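Local coordinates for protein cyclic nucleotide-gated potassium channel mll3241 (PDB 4MUV) that forms a cyclic nucleotide-regulated potassium channel activated by cAMP, of which this chain is the cytoplasmic cyclic nucleotide-binding domain, here bound to cGMP, at residues A[66-70]-A[96-100]; A[59-65]-A[77-83]; A[22-26]-A[123-128]. The protein carries 3 engineered substitutions. Numbering follows the deposited sequence.

Contact 1 of 3, residues A[66-70]-A[96-100]. With PCG (cyclic guanosine monophosphate), chain C.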
loop_
_atom_site.group_PDB
_atom_site.type_symbol
_atom_site.label_atom_id
_atom_site.label_comp_id
_atom_site.label_asym_id
_atom_site.label_seq_id
_atom_site.Cartn_x
_atom_site.Cartn_y
_atom_site.Cartn_z
ATOM N N SER A 66 -7.348 -6.722 -8.106
ATOM C CA SER A 66 -6.672 -7.502 -7.084
ATOM C C SER A 66 -5.217 -7.807 -7.415
ATOM O O SER A 66 -4.796 -7.797 -8.583
ATOM C CB SER A 66 -7.425 -8.802 -6.826
ATOM O OG SER A 66 -7.444 -9.606 -7.982
ATOM N N VAL A 67 -4.456 -8.077 -6.354
ATOM C CA VAL A 67 -3.084 -8.551 -6.449
ATOM C C VAL A 67 -2.946 -9.949 -5.877
ATOM O O VAL A 67 -3.765 -10.379 -5.072
ATOM C CB VAL A 67 -2.088 -7.598 -5.759
ATOM C CG1 VAL A 67 -2.167 -6.220 -6.371
ATOM C CG2 VAL A 67 -2.303 -7.557 -4.272
ATOM N N SER A 68 -1.873 -10.610 -6.289
ATOM C CA SER A 68 -1.488 -11.937 -5.849
ATOM C C SER A 68 -0.205 -11.835 -5.032
ATOM O O SER A 68 0.752 -11.215 -5.467
ATOM C CB SER A 68 -1.217 -12.760 -7.111
ATOM O OG SER A 68 -0.549 -13.945 -6.842
ATOM N N VAL A 69 -0.198 -12.444 -3.854
ATOM C CA VAL A 69 0.964 -12.461 -2.965
ATOM C C VAL A 69 1.551 -13.863 -2.962
ATOM O O VAL A 69 0.876 -14.824 -2.583
ATOM C CB VAL A 69 0.583 -12.048 -1.522
ATOM C CG1 VAL A 69 1.830 -12.052 -0.630
ATOM C CG2 VAL A 69 -0.131 -10.697 -1.513
ATOM N N ALA A 70 2.810 -13.971 -3.385
ATOM C CA ALA A 70 3.500 -15.255 -3.467
ATOM C C ALA A 70 4.205 -15.555 -2.147
ATOM O O ALA A 70 5.317 -15.160 -1.938
ATOM C CB ALA A 70 4.507 -15.239 -4.626
ATOM N N ALA A 96 8.047 -10.791 0.127
ATOM C CA ALA A 96 7.283 -11.599 -0.812
ATOM C C ALA A 96 7.141 -10.800 -2.094
ATOM O O ALA A 96 7.165 -9.576 -2.079
ATOM C CB ALA A 96 5.910 -11.925 -0.243
ATOM N N THR A 97 6.966 -11.526 -3.195
ATOM C CA THR A 97 6.658 -10.929 -4.481
ATOM C C THR A 97 5.140 -10.762 -4.616
ATOM O O THR A 97 4.373 -11.711 -4.405
ATOM C CB THR A 97 7.233 -11.781 -5.606
ATOM O OG1 THR A 97 8.658 -11.793 -5.447
ATOM C CG2 THR A 97 6.858 -11.223 -6.991
ATOM N N VAL A 98 4.733 -9.551 -4.943
ATOM C CA VAL A 98 3.337 -9.214 -5.151
ATOM C C VAL A 98 3.202 -8.773 -6.598
ATOM O O VAL A 98 3.958 -7.937 -7.067
ATOM C CB VAL A 98 2.888 -8.084 -4.194
ATOM C CG1 VAL A 98 1.409 -7.761 -4.393
ATOM C CG2 VAL A 98 3.200 -8.438 -2.755
ATOM N N SER A 99 2.207 -9.325 -7.276
ATOM C CA SER A 99 1.946 -9.114 -8.691
ATOM C C SER A 99 0.477 -8.732 -8.885
ATOM O O SER A 99 -0.379 -9.120 -8.082
ATOM C CB SER A 99 2.200 -10.415 -9.460
ATOM O OG SER A 99 3.489 -10.954 -9.238
ATOM N N ALA A 100 0.174 -8.014 -9.949
ATOM C CA ALA A 100 -1.216 -7.791 -10.294
ATOM C C ALA A 100 -1.845 -9.131 -10.679
ATOM O O ALA A 100 -1.281 -9.893 -11.461
ATOM C CB ALA A 100 -1.326 -6.820 -11.447
HETATM P PA PCG C . 6.676 -6.279 2.072
HETATM O O1A PCG C . 7.176 -4.851 2.145
HETATM O O2A PCG C . 7.524 -7.314 2.721
HETATM O "O5'" PCG C . 6.485 -6.652 0.585
HETATM C "C5'" PCG C . 5.728 -7.724 0.248
HETATM C "C4'" PCG C . 4.348 -7.561 0.911
HETATM O "O4'" PCG C . 3.317 -8.588 0.664
HETATM C "C3'" PCG C . 4.496 -7.501 2.278
HETATM O "O3'" PCG C . 5.222 -6.308 2.712
HETATM C "C2'" PCG C . 2.991 -7.569 2.764
HETATM O "O2'" PCG C . 2.472 -6.243 2.860
HETATM C "C1'" PCG C . 2.328 -8.313 1.773
HETATM N N9 PCG C . 1.756 -9.564 2.174
HETATM C C8 PCG C . 0.426 -9.909 2.171
HETATM N N7 PCG C . 0.230 -11.114 2.711
HETATM C C5 PCG C . 1.481 -11.556 3.069
HETATM C C6 PCG C . 1.915 -12.772 3.697
HETATM O O6 PCG C . 1.173 -13.722 4.048
HETATM N N1 PCG C . 3.272 -12.852 3.899
HETATM C C2 PCG C . 4.167 -11.841 3.586
HETATM N N2 PCG C . 5.474 -12.022 3.849
HETATM N N3 PCG C . 3.792 -10.666 2.985
HETATM C C4 PCG C . 2.402 -10.584 2.756
HETATM O O HOH W 1 7.596 -14.263 -3.038
#
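Neighbouring antiparallel strands of the cyclic nucleotide-binding beta-roll, 67-70 and 97-100, form a wall of the nucleotide pocket and illustrate how one ladder serves both sheet and ligand. Backbone bonding comes first. Ser68 and Ser99 make a hydrogen-bonded pair, with Ser68 N to Ser99 O at 2.8 Å and Ser99 N to Ser68 O at 3.0 Å, and Ala70 N donates to Thr97 O at 2.9 Å. A CA-H...O contact, Val98 CA to Ser68 O at 3.3 Å, adds to the ladder. Apolar packing occupies the face carrying Val69 and Val98: Val69 CG2 lies 4.2 Å from Val98 CG2, and Val67 CG2 meets Val98 CG1 at 3.7 Å. The same face receives cGMP, with Val69 CG1 3.7 Å from base atom C4 and Val98 CG2 3.4 Å from ribose O4'. Ser68 and Ser99 point to the other, partly exposed face. Where the strands separate, a water bridges them, donating to Ala70 O at 2.7 Å and accepting from Thr97 N at 2.8 Å.

Contact 2 of 3, residues A[59-65]-A[77-83]. With PCG (cyclic guanosine monophosphate), chain C.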
loop_
_atom_site.group_PDB
_atom_site.type_symbol
_atom_site.label_atom_id
_atom_site.label_comp_id
_atom_site.label_asym_id
_atom_site.label_seq_id
_atom_site.Cartn_x
_atom_site.Cartn_y
_atom_site.Cartn_z
ATOM N N MET A 59 4.551 1.827 -0.023
ATOM C CA MET A 59 3.533 0.786 0.120
ATOM C C MET A 59 2.330 1.170 -0.725
ATOM O O MET A 59 2.311 2.240 -1.349
ATOM C CB MET A 59 3.146 0.526 1.576
ATOM C CG MET A 59 2.429 1.680 2.226
ATOM S SD MET A 59 1.636 1.255 3.787
ATOM C CE MET A 59 0.353 0.153 3.205
ATOM N N PHE A 60 1.349 0.276 -0.772
ATOM C CA PHE A 60 0.282 0.357 -1.757
ATOM C C PHE A 60 -1.053 -0.011 -1.124
ATOM O O PHE A 60 -1.149 -0.983 -0.357
ATOM C CB PHE A 60 0.532 -0.611 -2.894
ATOM C CG PHE A 60 1.853 -0.420 -3.582
ATOM C CD1 PHE A 60 1.958 0.433 -4.665
ATOM C CD2 PHE A 60 2.965 -1.123 -3.176
ATOM C CE1 PHE A 60 3.160 0.611 -5.320
ATOM C CE2 PHE A 60 4.184 -0.954 -3.826
ATOM C CZ PHE A 60 4.276 -0.085 -4.899
ATOM N N PHE A 61 -2.092 0.761 -1.462
ATOM C CA PHE A 61 -3.478 0.485 -1.085
ATOM C C PHE A 61 -4.206 0.040 -2.331
ATOM O O PHE A 61 -4.222 0.734 -3.337
ATOM C CB PHE A 61 -4.112 1.736 -0.482
ATOM C CG PHE A 61 -3.398 2.179 0.744
ATOM C CD1 PHE A 61 -2.298 3.003 0.656
ATOM C CD2 PHE A 61 -3.781 1.707 1.988
ATOM C CE1 PHE A 61 -1.615 3.367 1.786
ATOM C CE2 PHE A 61 -3.078 2.057 3.120
ATOM C CZ PHE A 61 -1.998 2.894 3.016
ATOM N N VAL A 62 -4.811 -1.150 -2.274
ATOM C CA VAL A 62 -5.560 -1.660 -3.427
ATOM C C VAL A 62 -6.926 -0.987 -3.466
ATOM O O VAL A 62 -7.651 -0.973 -2.467
ATOM C CB VAL A 62 -5.761 -3.184 -3.352
ATOM C CG1 VAL A 62 -6.501 -3.695 -4.559
ATOM C CG2 VAL A 62 -4.422 -3.897 -3.224
ATOM N N VAL A 63 -7.285 -0.409 -4.613
ATOM C CA VAL A 63 -8.544 0.318 -4.709
ATOM C C VAL A 63 -9.471 -0.179 -5.803
ATOM O O VAL A 63 -10.653 0.107 -5.715
ATOM C CB VAL A 63 -8.312 1.876 -4.725
ATOM C CG1 VAL A 63 -7.836 2.373 -3.352
ATOM C CG2 VAL A 63 -7.338 2.299 -5.775
ATOM N N GLU A 64 -8.951 -0.907 -6.793
ATOM C CA GLU A 64 -9.757 -1.566 -7.836
ATOM C C GLU A 64 -8.979 -2.792 -8.290
ATOM O O GLU A 64 -7.758 -2.724 -8.427
ATOM C CB GLU A 64 -9.983 -0.664 -9.071
ATOM C CG GLU A 64 -10.592 0.721 -8.809
ATOM C CD GLU A 64 -10.695 1.580 -10.062
ATOM O OE1 GLU A 64 -9.774 1.557 -10.916
ATOM O OE2 GLU A 64 -11.685 2.308 -10.185
ATOM N N GLY A 65 -9.650 -3.917 -8.516
ATOM C CA GLY A 65 -8.946 -5.114 -8.935
ATOM C C GLY A 65 -8.247 -5.805 -7.786
ATOM O O GLY A 65 -8.518 -5.534 -6.638
ATOM N N LEU A 77 -5.305 -10.068 -2.632
ATOM C CA LEU A 77 -5.747 -8.864 -1.938
ATOM C C LEU A 77 -6.553 -8.003 -2.898
ATOM O O LEU A 77 -6.079 -7.644 -3.968
ATOM C CB LEU A 77 -4.573 -8.068 -1.400
ATOM C CG LEU A 77 -3.603 -8.810 -0.471
ATOM C CD1 LEU A 77 -2.442 -7.923 -0.097
ATOM C CD2 LEU A 77 -4.314 -9.277 0.769
ATOM N N GLY A 78 -7.766 -7.672 -2.487
ATOM C CA GLY A 78 -8.687 -6.853 -3.266
ATOM C C GLY A 78 -8.883 -5.463 -2.681
ATOM O O GLY A 78 -8.145 -5.045 -1.794
ATOM N N PRO A 79 -9.887 -4.729 -3.193
ATOM C CA PRO A 79 -10.093 -3.347 -2.740
ATOM C C PRO A 79 -10.202 -3.246 -1.233
ATOM O O PRO A 79 -10.893 -4.065 -0.607
ATOM C CB PRO A 79 -11.388 -2.942 -3.449
ATOM C CG PRO A 79 -11.352 -3.743 -4.713
ATOM C CD PRO A 79 -10.808 -5.084 -4.288
ATOM N N GLY A 80 -9.496 -2.267 -0.671
ATOM C CA GLY A 80 -9.504 -2.033 0.757
ATOM C C GLY A 80 -8.286 -2.606 1.441
ATOM O O GLY A 80 -7.969 -2.227 2.551
ATOM N N ALA A 81 -7.605 -3.540 0.785
ATOM C CA ALA A 81 -6.416 -4.163 1.351
ATOM C C ALA A 81 -5.192 -3.321 1.074
ATOM O O ALA A 81 -5.237 -2.408 0.254
ATOM C CB ALA A 81 -6.240 -5.577 0.773
ATOM N N PHE A 82 -4.082 -3.669 1.713
ATOM C CA PHE A 82 -2.827 -2.944 1.495
ATOM C C PHE A 82 -1.662 -3.904 1.622
ATOM O O PHE A 82 -1.769 -4.973 2.227
ATOM C CB PHE A 82 -2.671 -1.736 2.428
ATOM C CG PHE A 82 -2.771 -2.079 3.881
ATOM C CD1 PHE A 82 -1.706 -2.654 4.561
ATOM C CD2 PHE A 82 -3.932 -1.814 4.589
ATOM C CE1 PHE A 82 -1.790 -2.970 5.899
ATOM C CE2 PHE A 82 -4.027 -2.135 5.933
ATOM C CZ PHE A 82 -2.939 -2.713 6.588
ATOM N N PHE A 83 -0.556 -3.535 0.991
ATOM C CA PHE A 83 0.670 -4.325 1.041
ATOM C C PHE A 83 1.884 -3.423 0.880
ATOM O O PHE A 83 1.787 -2.312 0.364
ATOM C CB PHE A 83 0.626 -5.423 -0.022
ATOM C CG PHE A 83 0.608 -4.922 -1.434
ATOM C CD1 PHE A 83 -0.582 -4.634 -2.069
ATOM C CD2 PHE A 83 1.783 -4.768 -2.142
ATOM C CE1 PHE A 83 -0.584 -4.168 -3.377
ATOM C CE2 PHE A 83 1.775 -4.299 -3.444
ATOM C CZ PHE A 83 0.605 -4.004 -4.061
HETATM P PA PCG C . 6.676 -6.279 2.072
HETATM O O1A PCG C . 7.176 -4.851 2.145
HETATM O O2A PCG C . 7.524 -7.314 2.721
HETATM O "O5'" PCG C . 6.485 -6.652 0.585
HETATM C "C5'" PCG C . 5.728 -7.724 0.248
HETATM C "C4'" PCG C . 4.348 -7.561 0.911
HETATM O "O4'" PCG C . 3.317 -8.588 0.664
HETATM C "C3'" PCG C . 4.496 -7.501 2.278
HETATM O "O3'" PCG C . 5.222 -6.308 2.712
HETATM C "C2'" PCG C . 2.991 -7.569 2.764
HETATM O "O2'" PCG C . 2.472 -6.243 2.860
HETATM C "C1'" PCG C . 2.328 -8.313 1.773
HETATM N N9 PCG C . 1.756 -9.564 2.174
HETATM C C8 PCG C . 0.426 -9.909 2.171
HETATM N N7 PCG C . 0.230 -11.114 2.711
HETATM C C5 PCG C . 1.481 -11.556 3.069
HETATM C C6 PCG C . 1.915 -12.772 3.697
HETATM O O6 PCG C . 1.173 -13.722 4.048
HETATM N N1 PCG C . 3.272 -12.852 3.899
HETATM C C2 PCG C . 4.167 -11.841 3.586
HETATM N N2 PCG C . 5.474 -12.022 3.849
HETATM N N3 PCG C . 3.792 -10.666 2.985
HETATM C C4 PCG C . 2.402 -10.584 2.756
HETATM O O HOH W 2 -6.999 -0.079 0.330
#
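Rotamers set the fit between 59-65 and 77-83. Phe60 and Phe83 share one side of the ladder: chi1 p turns the Phe83 ring back under Phe60 CB (CH-pi, 3.9 Å to the centroid), with the two rings near parallel at 22° but slid apart, centroids 5.1 Å distant. Val62, in the t rotamer, brings CG2 to within 3.9 Å of Phe83 CE1 at the ring edge. On the other side, Phe61 and Phe82 meet obliquely; Phe82, also p, leads its ring away toward Phe128, and Met59 (chi1 p, chi2 t, chi3 m) turns CE to 3.6 Å from Phe82 CB. This antiparallel pairing belongs to the beta-roll of the cyclic nucleotide-binding domain: Phe60 and Phe83 exchange two 2.9 Å N-to-O hydrogen bonds, and Val62 N reaches Ala81 O at 2.9 Å. In the type II turn from Gly78 to Ala81, a CB on Gly80 would be jammed against the Pro79 carbonyl O, which calls for glycine, and Gly80 N bonds Val62 O at 2.9 Å. At the ligand end, Phe83 CA lies 3.2 Å from cGMP O2'.

Contact 3 of 3, residues A[22-26]-A[123-128]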
loop_
_atom_site.group_PDB
_atom_site.type_symbol
_atom_site.label_atom_id
_atom_site.label_comp_id
_atom_site.label_asym_id
_atom_site.label_seq_id
_atom_site.Cartn_x
_atom_site.Cartn_y
_atom_site.Cartn_z
ATOM N N LEU A 22 -9.142 1.883 5.987
ATOM C CA LEU A 22 -8.169 2.337 6.959
ATOM C C LEU A 22 -8.255 3.841 7.179
ATOM O O LEU A 22 -8.052 4.319 8.292
ATOM C CB LEU A 22 -6.749 1.961 6.516
ATOM C CG LEU A 22 -5.643 2.178 7.543
ATOM C CD1 LEU A 22 -5.855 1.258 8.759
ATOM C CD2 LEU A 22 -4.284 1.891 6.905
ATOM N N PHE A 23 -8.566 4.575 6.117
ATOM C CA PHE A 23 -8.497 6.037 6.168
ATOM C C PHE A 23 -9.798 6.685 6.598
ATOM O O PHE A 23 -9.831 7.888 6.801
ATOM C CB PHE A 23 -8.063 6.598 4.821
ATOM C CG PHE A 23 -6.634 6.239 4.423
ATOM C CD1 PHE A 23 -5.683 5.888 5.372
ATOM C CD2 PHE A 23 -6.263 6.262 3.098
ATOM C CE1 PHE A 23 -4.373 5.557 5.010
ATOM C CE2 PHE A 23 -4.965 5.932 2.703
ATOM C CZ PHE A 23 -4.011 5.577 3.664
ATOM N N GLN A 24 -10.862 5.901 6.730
ATOM C CA GLN A 24 -12.072 6.377 7.386
ATOM C C GLN A 24 -11.605 6.653 8.831
ATOM O O GLN A 24 -12.167 7.453 9.544
ATOM C CB GLN A 24 -13.143 5.283 7.365
ATOM C CG GLN A 24 -14.541 5.691 6.996
ATOM C CD GLN A 24 -15.513 4.529 7.083
ATOM O OE1 GLN A 24 -15.341 3.608 7.893
ATOM N NE2 GLN A 24 -16.528 4.553 6.237
ATOM N N LYS A 25 -10.534 5.983 9.244
ATOM C CA LYS A 25 -10.015 6.152 10.593
ATOM C C LYS A 25 -9.295 7.490 10.864
ATOM O O LYS A 25 -8.784 7.677 11.972
ATOM C CB LYS A 25 -9.131 4.960 10.971
ATOM C CG LYS A 25 -9.926 3.667 11.042
ATOM C CD LYS A 25 -9.024 2.457 11.188
ATOM C CE LYS A 25 -9.821 1.169 11.097
ATOM N NZ LYS A 25 -8.962 0.015 10.724
ATOM N N LEU A 26 -9.295 8.426 9.902
ATOM C CA LEU A 26 -8.431 9.617 9.999
ATOM C C LEU A 26 -9.141 10.953 10.187
ATOM O O LEU A 26 -10.172 11.213 9.591
ATOM C CB LEU A 26 -7.604 9.739 8.723
ATOM C CG LEU A 26 -6.463 8.760 8.508
ATOM C CD1 LEU A 26 -5.818 8.967 7.162
ATOM C CD2 LEU A 26 -5.443 8.936 9.621
ATOM N N GLU A 123 -3.375 4.850 16.025
ATOM C CA GLU A 123 -4.277 3.762 15.669
ATOM C C GLU A 123 -3.784 3.107 14.394
ATOM O O GLU A 123 -3.730 1.884 14.298
ATOM C CB GLU A 123 -5.724 4.248 15.482
ATOM C CG GLU A 123 -6.675 3.129 15.040
ATOM C CD GLU A 123 -8.135 3.548 14.990
ATOM O OE1 GLU A 123 -8.430 4.733 15.230
ATOM O OE2 GLU A 123 -8.989 2.679 14.705
ATOM N N ILE A 124 -3.415 3.921 13.416
ATOM C CA ILE A 124 -3.043 3.370 12.129
ATOM C C ILE A 124 -1.663 2.720 12.205
ATOM O O ILE A 124 -1.440 1.646 11.633
ATOM C CB ILE A 124 -3.152 4.424 11.001
ATOM C CG1 ILE A 124 -4.627 4.594 10.593
ATOM C CG2 ILE A 124 -2.310 4.037 9.791
ATOM C CD1 ILE A 124 -4.857 5.643 9.551
ATOM N N ALA A 125 -0.738 3.348 12.930
ATOM C CA ALA A 125 0.591 2.776 13.088
ATOM C C ALA A 125 0.481 1.381 13.677
ATOM O O ALA A 125 1.194 0.462 13.258
ATOM C CB ALA A 125 1.423 3.634 13.981
ATOM N N GLU A 126 -0.405 1.207 14.654
ATOM C CA GLU A 126 -0.604 -0.090 15.295
ATOM C C GLU A 126 -1.229 -1.108 14.350
ATOM O O GLU A 126 -0.866 -2.285 14.377
ATOM C CB GLU A 126 -1.464 0.060 16.559
ATOM C CG GLU A 126 -1.568 -1.215 17.409
ATOM C CD GLU A 126 -0.267 -1.566 18.121
ATOM O OE1 GLU A 126 0.790 -0.991 17.787
ATOM O OE2 GLU A 126 -0.299 -2.420 19.030
ATOM N N ILE A 127 -2.177 -0.657 13.523
ATOM C CA ILE A 127 -2.752 -1.557 12.518
ATOM C C ILE A 127 -1.660 -2.062 11.579
ATOM O O ILE A 127 -1.612 -3.256 11.273
ATOM C CB ILE A 127 -3.890 -0.902 11.733
ATOM C CG1 ILE A 127 -5.105 -0.775 12.656
ATOM C CG2 ILE A 127 -4.249 -1.706 10.473
ATOM C CD1 ILE A 127 -6.139 0.215 12.176
ATOM N N PHE A 128 -0.764 -1.189 11.131
ATOM C CA PHE A 128 0.325 -1.642 10.250
ATOM C C PHE A 128 1.239 -2.633 10.985
ATOM O O PHE A 128 1.636 -3.658 10.432
ATOM C CB PHE A 128 1.149 -0.456 9.747
ATOM C CG PHE A 128 0.459 0.413 8.721
ATOM C CD1 PHE A 128 -0.296 -0.123 7.708
ATOM C CD2 PHE A 128 0.571 1.788 8.800
ATOM C CE1 PHE A 128 -0.880 0.694 6.778
ATOM C CE2 PHE A 128 -0.009 2.603 7.869
ATOM C CZ PHE A 128 -0.746 2.056 6.858
#
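Leu22, within the loop between helices 13-17 and 28-37, has the largest area of its segment covered by helix 122-139. Its side chain points at the helix: CD1 lies 4.0 Å from Ile124 CG1 and 3.6 Å from Ile127 CD1, and CD2, which touches Phe128 CZ at 3.5 Å, also lies 4.1 Å from Ile124 CG2. Those three residues, at positions 124, 127 and 128, follow the i, i+3, i+4 spacing that puts side chains on one face of a helix. Phe23 starts out away from the helix, yet its ring swings back so that Ile124 CD1 meets the ring edge, 4.3 Å from Phe23 CD1. In the cyclic nucleotide-binding domain the beta-roll is accompanied by helices before and after it in the chain, and here the two parts of that helical layer meet: a loop preceding the roll packs on the C-terminal helix, which further along carries the ligand-binding Arg135. Lys25 lies along the exposed margin, its CD 3.5 Å from Glu123 OE2 and its NZ 3.2 Å from Ile127 CD1. The loop is tightened by a backbone bond from Leu26 N to Phe23 O, 3.2 Å long. Leu26 starts sideways to the helix, but its end closes on it, bringing CD2 to 3.3 Å from Ile124 CD1, while Leu117 of helix 111-120 borders both Phe23 and Leu26.

In the fold
The three contacts show chemistry following position. Contact 1 is the most buried, contact 2 is partly buried although it lies nearest the chain centre, and contact 3 combines buried apolar residues with an exposed charged margin. Contacts 1 and 2 both belong to the beta-roll, rest on backbone ladders and touch cGMP; they join directly, with a probable hydrogen bond from Leu77 N to Val67 O and Val98 CG1 packed 3.6 Å from Phe83 CE2. Contact 3 relies on side-chain packing between loop and helix. It lies across the chain centre from contact 1, while contact 2 links them: Phe61 meets Phe23, and Phe82 stacks edge-to-face with Phe128.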